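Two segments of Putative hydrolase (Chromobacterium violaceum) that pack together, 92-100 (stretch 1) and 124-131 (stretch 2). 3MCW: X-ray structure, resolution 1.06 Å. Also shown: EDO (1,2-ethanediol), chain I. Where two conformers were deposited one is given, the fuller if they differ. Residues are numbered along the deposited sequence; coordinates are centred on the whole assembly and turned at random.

Stretch 1 92-100: AKQTNSAFI
Stretch 2, residues 124-131: SNSVEATV

A strand ending at Lys93 runs into a loop that lies against a helix that begins before Ser124 and continues past Val131, with a wider pi-type turn at 124-127. Two CA pairs set the register, Asn96 with Ser126 at 4.5 Å and Ser97 with Thr130 at 4.4 Å. Asn96 (phi/psi -71/-48, chi1 m, chi2 100°) points toward the helix, its CB 3.8 Å from Ala129 CB.

Thr130 is the central polar link. With chi1 m, its OG1 donates to Ser126 O (2.8 Å), one turn back, and accepts from Ala98 N (2.9 Å, 160°), so one hydroxyl ties the loop backbone to the helix.

Lys93 leaves the backbone with chi1 p, runs extended through chi2 and chi3, both t, and turns at chi4, p, bringing NZ to Thr95 O (2.9 Å), Ser126 OG (3.2 Å; Ser126 chi1 m) and, weakly, Asn96 O (3.2 Å).

Ser97 (-74/131, chi1 t) opens a type I turn closed by Ile100 N to Ser97 O at 3.3 Å; its OG accepts from Phe99 N (3.2 Å). Phe99, chi1 m and chi2 -85°, presents its ring edge to Thr130 O, 3.5 Å from CE2. Asn125 (-112/-99, chi1 t) donates from ND2 to ethanediol O2 at 3.1 Å. Val127 and Val131, both t, point away.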

# COMPACT_ATOMS: atom_id res chain seq x y z
N ALA A 92 10.29 0.77 -16.47
CA ALA A 92 10.97 1.52 -15.45
C ALA A 92 9.99 2.38 -14.66
O ALA A 92 9.07 2.99 -15.23
CB ALA A 92 12.06 2.43 -16.07
N LYS A 93 10.20 2.47 -13.36
CA LYS A 93 9.39 3.32 -12.49
C LYS A 93 10.29 4.18 -11.63
O LYS A 93 11.45 3.86 -11.41
CB LYS A 93 8.49 2.47 -11.59
CG LYS A 93 9.21 1.67 -10.52
CD LYS A 93 8.24 0.76 -9.73
CE LYS A 93 8.89 -0.12 -8.68
NZ LYS A 93 9.51 0.63 -7.63
N GLN A 94 9.73 5.26 -11.08
CA GLN A 94 10.48 6.16 -10.21
C GLN A 94 9.85 6.26 -8.83
O GLN A 94 10.42 6.93 -8.00
CB GLN A 94 10.60 7.55 -10.81
CG GLN A 94 11.49 7.57 -12.01
CD GLN A 94 11.81 8.98 -12.45
OE1 GLN A 94 12.15 9.87 -11.64
NE2 GLN A 94 11.71 9.20 -13.72
N THR A 95 8.71 5.62 -8.59
CA THR A 95 8.10 5.60 -7.28
C THR A 95 7.92 4.15 -6.86
O THR A 95 8.30 3.24 -7.57
CB THR A 95 6.70 6.30 -7.22
OG1 THR A 95 6.47 6.67 -5.88
CG2 THR A 95 5.53 5.36 -7.53
N ASN A 96 7.28 3.92 -5.72
CA ASN A 96 7.18 2.55 -5.23
C ASN A 96 6.25 1.68 -6.05
O ASN A 96 6.57 0.54 -6.37
CB ASN A 96 6.77 2.55 -3.77
CG ASN A 96 7.71 3.39 -2.96
OD1 ASN A 96 7.42 4.53 -2.62
ND2 ASN A 96 8.89 2.87 -2.72
N SER A 97 5.06 2.17 -6.35
CA SER A 97 4.11 1.39 -7.13
C SER A 97 4.49 1.33 -8.60
O SER A 97 4.67 2.34 -9.24
CB SER A 97 2.71 1.98 -7.01
OG SER A 97 1.88 1.23 -7.92
N ALA A 98 4.49 0.11 -9.14
CA ALA A 98 4.79 -0.11 -10.57
C ALA A 98 3.74 0.48 -11.51
O ALA A 98 4.00 0.54 -12.71
CB ALA A 98 4.95 -1.60 -10.85
N PHE A 99 2.58 0.90 -10.98
CA PHE A 99 1.55 1.50 -11.81
C PHE A 99 1.73 3.00 -12.05
O PHE A 99 1.23 3.55 -13.04
CB PHE A 99 0.17 1.26 -11.21
CG PHE A 99 -0.23 -0.18 -11.22
CD1 PHE A 99 -0.82 -0.77 -12.34
CD2 PHE A 99 -0.01 -0.99 -10.12
CE1 PHE A 99 -1.18 -2.09 -12.38
CE2 PHE A 99 -0.35 -2.31 -10.15
CZ PHE A 99 -0.95 -2.87 -11.28
N ILE A 100 2.38 3.68 -11.15
CA ILE A 100 2.35 5.14 -11.13
C ILE A 100 3.42 5.69 -12.05
O ILE A 100 4.60 5.41 -11.92
CB ILE A 100 2.41 5.70 -9.71
CG1 ILE A 100 1.06 5.36 -9.02
CG2 ILE A 100 2.64 7.22 -9.76
CD1 ILE A 100 0.95 5.72 -7.57
N SER A 124 7.64 -5.34 1.72
CA SER A 124 6.89 -4.36 2.46
C SER A 124 6.93 -2.96 1.85
O SER A 124 6.21 -2.09 2.31
CB SER A 124 7.45 -4.32 3.88
OG SER A 124 8.87 -4.18 3.85
N ASN A 125 7.76 -2.74 0.82
CA ASN A 125 7.88 -1.43 0.20
C ASN A 125 7.32 -1.50 -1.23
O ASN A 125 6.09 -1.45 -1.38
CB ASN A 125 9.28 -0.85 0.36
CG ASN A 125 9.30 0.63 0.04
OD1 ASN A 125 8.25 1.28 -0.01
ND2 ASN A 125 10.46 1.17 -0.11
N SER A 126 8.15 -1.64 -2.26
CA SER A 126 7.62 -1.60 -3.62
C SER A 126 6.72 -2.76 -3.98
O SER A 126 5.78 -2.59 -4.77
CB SER A 126 8.76 -1.45 -4.62
OG SER A 126 9.34 -0.16 -4.55
N VAL A 127 6.99 -3.96 -3.45
CA VAL A 127 6.09 -5.08 -3.74
C VAL A 127 4.70 -4.79 -3.13
O VAL A 127 3.70 -4.83 -3.83
CB VAL A 127 6.63 -6.42 -3.23
CG1 VAL A 127 5.62 -7.50 -3.38
CG2 VAL A 127 7.94 -6.79 -3.98
N GLU A 128 4.65 -4.45 -1.85
CA GLU A 128 3.38 -4.14 -1.20
C GLU A 128 2.67 -2.97 -1.89
O GLU A 128 1.45 -3.05 -2.07
CB GLU A 128 3.60 -3.88 0.27
CG GLU A 128 2.33 -3.53 1.01
CD GLU A 128 2.37 -3.75 2.50
OE1 GLU A 128 3.40 -4.19 3.05
OE2 GLU A 128 1.32 -3.45 3.08
N ALA A 129 3.38 -1.91 -2.23
CA ALA A 129 2.72 -0.76 -2.88
C ALA A 129 2.07 -1.19 -4.19
O ALA A 129 0.93 -0.81 -4.52
CB ALA A 129 3.73 0.35 -3.14
N THR A 130 2.79 -2.01 -4.96
CA THR A 130 2.30 -2.48 -6.24
C THR A 130 1.12 -3.41 -6.08
O THR A 130 0.14 -3.31 -6.82
CB THR A 130 3.45 -3.12 -7.02
OG1 THR A 130 4.49 -2.17 -7.27
CG2 THR A 130 2.99 -3.66 -8.35
N VAL A 131 1.21 -4.36 -5.14
CA VAL A 131 0.14 -5.32 -4.94
C VAL A 131 -1.13 -4.67 -4.41
O VAL A 131 -2.22 -5.01 -4.83
CB VAL A 131 0.60 -6.50 -4.05
CG1 VAL A 131 -0.55 -7.41 -3.72
CG2 VAL A 131 1.71 -7.27 -4.75
C1 EDO I . 14.78 -1.87 -1.09
O1 EDO I . 15.48 -0.83 -1.79
C2 EDO I . 14.09 -1.29 0.12
O2 EDO I . 12.77 -0.91 -0.19